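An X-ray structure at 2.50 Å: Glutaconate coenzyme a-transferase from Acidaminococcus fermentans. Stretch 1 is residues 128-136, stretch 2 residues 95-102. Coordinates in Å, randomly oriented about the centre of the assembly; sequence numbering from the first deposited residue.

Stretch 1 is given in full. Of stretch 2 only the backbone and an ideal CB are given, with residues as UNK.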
# COMPACT_ATOMS: atom_id res chain seq x y z
N GLY A 128 -43.01 -16.10 17.17
CA GLY A 128 -43.63 -15.27 18.17
C GLY A 128 -43.30 -13.84 17.85
O GLY A 128 -43.87 -12.93 18.44
N LEU A 129 -42.37 -13.63 16.91
CA LEU A 129 -41.98 -12.28 16.50
C LEU A 129 -43.11 -11.57 15.73
O LEU A 129 -43.00 -10.39 15.42
CB LEU A 129 -40.70 -12.33 15.68
CG LEU A 129 -39.48 -12.60 16.54
CD1 LEU A 129 -38.44 -13.40 15.78
CD2 LEU A 129 -38.90 -11.28 17.02
N THR A 130 -44.14 -12.33 15.35
CA THR A 130 -45.31 -11.76 14.68
C THR A 130 -46.52 -11.99 15.59
O THR A 130 -47.49 -11.23 15.58
CB THR A 130 -45.60 -12.36 13.29
OG1 THR A 130 -45.77 -13.79 13.37
CG2 THR A 130 -44.54 -11.95 12.29
N ASP A 131 -46.46 -13.05 16.38
CA ASP A 131 -47.54 -13.35 17.29
C ASP A 131 -47.55 -12.48 18.54
O ASP A 131 -48.49 -12.57 19.31
CB ASP A 131 -47.50 -14.82 17.71
CG ASP A 131 -47.79 -15.77 16.57
OD1 ASP A 131 -47.43 -15.45 15.41
OD2 ASP A 131 -48.37 -16.85 16.85
N GLU A 132 -46.50 -11.68 18.76
CA GLU A 132 -46.43 -10.83 19.96
C GLU A 132 -45.87 -9.44 19.68
O GLU A 132 -44.78 -9.31 19.11
CB GLU A 132 -45.53 -11.47 21.04
CG GLU A 132 -45.96 -12.80 21.62
CD GLU A 132 -47.24 -12.74 22.46
OE1 GLU A 132 -47.35 -11.92 23.40
OE2 GLU A 132 -48.15 -13.56 22.20
N TRP A 133 -46.58 -8.40 20.10
CA TRP A 133 -46.09 -7.02 19.95
C TRP A 133 -45.53 -6.59 21.29
O TRP A 133 -46.14 -6.81 22.34
CB TRP A 133 -47.20 -6.05 19.57
CG TRP A 133 -47.72 -6.19 18.19
CD1 TRP A 133 -47.86 -7.34 17.48
CD2 TRP A 133 -48.23 -5.14 17.37
NE1 TRP A 133 -48.44 -7.07 16.26
CE2 TRP A 133 -48.68 -5.72 16.17
CE3 TRP A 133 -48.36 -3.75 17.54
CZ2 TRP A 133 -49.26 -4.98 15.15
CZ3 TRP A 133 -48.94 -3.01 16.52
CH2 TRP A 133 -49.38 -3.62 15.34
N GLY A 134 -44.36 -5.99 21.26
CA GLY A 134 -43.73 -5.54 22.48
C GLY A 134 -44.44 -4.27 22.90
O GLY A 134 -44.84 -4.12 24.05
N ILE A 135 -44.56 -3.36 21.95
CA ILE A 135 -45.26 -2.09 22.14
C ILE A 135 -46.59 -2.29 21.44
O ILE A 135 -46.64 -2.55 20.25
CB ILE A 135 -44.50 -0.94 21.48
CG1 ILE A 135 -43.00 -1.13 21.72
CG2 ILE A 135 -45.02 0.39 22.03
CD1 ILE A 135 -42.10 -0.06 21.13
N SER A 136 -47.66 -2.31 22.22
CA SER A 136 -48.99 -2.51 21.67
C SER A 136 -49.45 -1.35 20.76
O SER A 136 -48.92 -0.22 20.82
CB SER A 136 -49.98 -2.66 22.81
OG SER A 136 -50.00 -1.48 23.60
N UNK A 95 -39.09 -0.02 30.82
CA UNK A 95 -38.60 0.30 29.48
C UNK A 95 -39.61 -0.14 28.42
O UNK A 95 -40.13 -1.26 28.49
CB UNK A 95 -37.25 -0.37 29.23
N UNK A 96 -39.94 0.77 27.50
CA UNK A 96 -40.88 0.50 26.39
C UNK A 96 -40.01 -0.19 25.33
O UNK A 96 -39.10 0.44 24.78
CB UNK A 96 -41.55 1.77 25.86
N UNK A 97 -40.35 -1.41 24.96
CA UNK A 97 -39.50 -2.11 23.99
C UNK A 97 -40.16 -3.06 23.01
O UNK A 97 -41.01 -3.87 23.37
CB UNK A 97 -38.45 -2.91 24.76
N UNK A 98 -39.68 -3.02 21.76
CA UNK A 98 -40.19 -3.90 20.72
C UNK A 98 -39.07 -4.86 20.29
O UNK A 98 -37.89 -4.53 20.37
CB UNK A 98 -40.71 -3.09 19.53
N UNK A 99 -39.45 -6.06 19.87
CA UNK A 99 -38.51 -7.06 19.41
C UNK A 99 -38.75 -7.38 17.96
O UNK A 99 -39.86 -7.77 17.58
CB UNK A 99 -38.61 -8.33 20.26
N UNK A 100 -37.70 -7.26 17.16
CA UNK A 100 -37.72 -7.64 15.75
C UNK A 100 -36.49 -8.57 15.63
O UNK A 100 -35.59 -8.53 16.48
CB UNK A 100 -37.66 -6.44 14.81
N UNK A 101 -36.48 -9.40 14.61
CA UNK A 101 -35.35 -10.28 14.34
C UNK A 101 -34.24 -9.31 13.90
O UNK A 101 -34.54 -8.27 13.34
CB UNK A 101 -35.66 -11.35 13.29
N UNK A 102 -32.98 -9.67 14.11
CA UNK A 102 -31.86 -8.82 13.73
C UNK A 102 -31.78 -8.55 12.23
O UNK A 102 -31.41 -7.47 11.78
CB UNK A 102 -30.55 -9.46 14.20

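Position 95 lies beyond the reach of stretch 1, so the visible atoms set no preference. The residue is Leu-95, and it makes no contact here.

At position 96 the CA-to-CB bond runs sideways and the ideal CB is 5.1 Å from Ile-135 CD1. A beta-branched or longer aliphatic side chain could reach this surface; a small one would fit but leave a gap. Thr-96 places its methyl CG2 3.9 Å from Ile-135 CG2, while its OG1 is hydrogen-bonded elsewhere in the structure.

Position 97 has extended backbone angles (-146/139) and a CB directed away, so stretch 1 hardly constrains the side chain; its backbone is what matters. The carbonyl O of position 97 accepts a CA-H...O contact from Gly-134 CA at 3.3 Å. An ideal CB on Gly-134 would lie 2.2 Å from the same O of position 97, a clash. Ile-135 CG1 packs 3.7 Å from the backbone C of position 97. The residue is Met-97, whose side chain stays at least 5.8 Å from stretch 1.

Position 98 is the most informative. Its CB points sideways, 3.7 Å from Ile-135 CD1 and 4.9 Å from Gly-134 CA, and the amides of Gly-134 and Ile-135 offer two neighbouring donors. A side chain long enough to turn back would suit, glutamate above all, since a carboxylate has an acceptor for each amide; glutamine has one acceptor oxygen, and an aliphatic chain could satisfy only the isoleucine side chain. The deposited Glu-98, with chi1 t and chi2 p, brings its carboxylate to both amides: Gly-134 N donates to Glu-98 OE1 at 2.6 Å, and Ile-135 N to Glu-98 OE2 at 3.1 Å with a nearly straight angle of 165°. Glu-98 OE1 also accepts from the backbone N of position 99 at 2.9 Å, tying the carboxylate to its own strand.

At position 99 the CB points toward stretch 1, 4.4 Å from Leu-129 CD2. Apolar side chains would be an obvious choice, but a short polar one is possible if its end finds partners beyond this leucine. Asp-99 offers its CB to Leu-129 CD2 at 4.3 Å, and both carboxylate oxygens are hydrogen-bonded elsewhere in the structure.

Position 100 turns its CB away, leaving the choice open. Tyr-100 meets stretch 1 through its backbone, its C atom 3.9 Å from Leu-129 CD2.

Position 101 points sideways, its ideal CB 4.3 Å from Leu-129 CD1; angles of -70/153 would suit a helix-capping serine, threonine, aspartate or asparagine, among others. Ser-101 packs its CB there and N-caps the following helix.

Position 102 is out of reach; Gln-102 makes no contact.

Stretch 2 (95-102) LTMEDYSQ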
# COMPACT_ATOMS: atom_id res chain seq x y z
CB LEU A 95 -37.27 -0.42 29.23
CG LEU A 95 -36.67 -0.47 27.82
CD1 LEU A 95 -36.05 0.89 27.48
CD2 LEU A 95 -35.64 -1.61 27.73
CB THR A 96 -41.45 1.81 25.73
OG1 THR A 96 -41.85 2.77 26.72
CG2 THR A 96 -42.65 1.48 24.87
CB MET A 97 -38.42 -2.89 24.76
CG MET A 97 -37.48 -3.70 23.89
SD MET A 97 -36.40 -4.70 24.86
CE MET A 97 -37.27 -6.21 24.75
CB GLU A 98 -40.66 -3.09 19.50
CG GLU A 98 -41.46 -3.88 18.48
CD GLU A 98 -42.60 -4.69 19.11
OE1 GLU A 98 -42.35 -5.81 19.59
OE2 GLU A 98 -43.76 -4.24 19.10
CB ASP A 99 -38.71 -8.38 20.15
CG ASP A 99 -37.86 -8.51 21.37
OD1 ASP A 99 -36.65 -8.14 21.33
OD2 ASP A 99 -38.42 -9.00 22.37
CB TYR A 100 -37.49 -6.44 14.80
CG TYR A 100 -38.69 -5.53 14.57
CD1 TYR A 100 -39.81 -5.97 13.86
CD2 TYR A 100 -38.69 -4.22 15.04
CE1 TYR A 100 -40.90 -5.12 13.64
CE2 TYR A 100 -39.77 -3.38 14.81
CZ TYR A 100 -40.87 -3.83 14.12
OH TYR A 100 -41.93 -2.98 13.93
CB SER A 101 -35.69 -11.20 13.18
OG SER A 101 -35.31 -10.59 11.96
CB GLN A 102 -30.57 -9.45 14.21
CG GLN A 102 -29.34 -8.62 13.99
CD GLN A 102 -28.14 -9.23 14.67
OE1 GLN A 102 -28.05 -9.23 15.90
NE2 GLN A 102 -27.21 -9.75 13.89
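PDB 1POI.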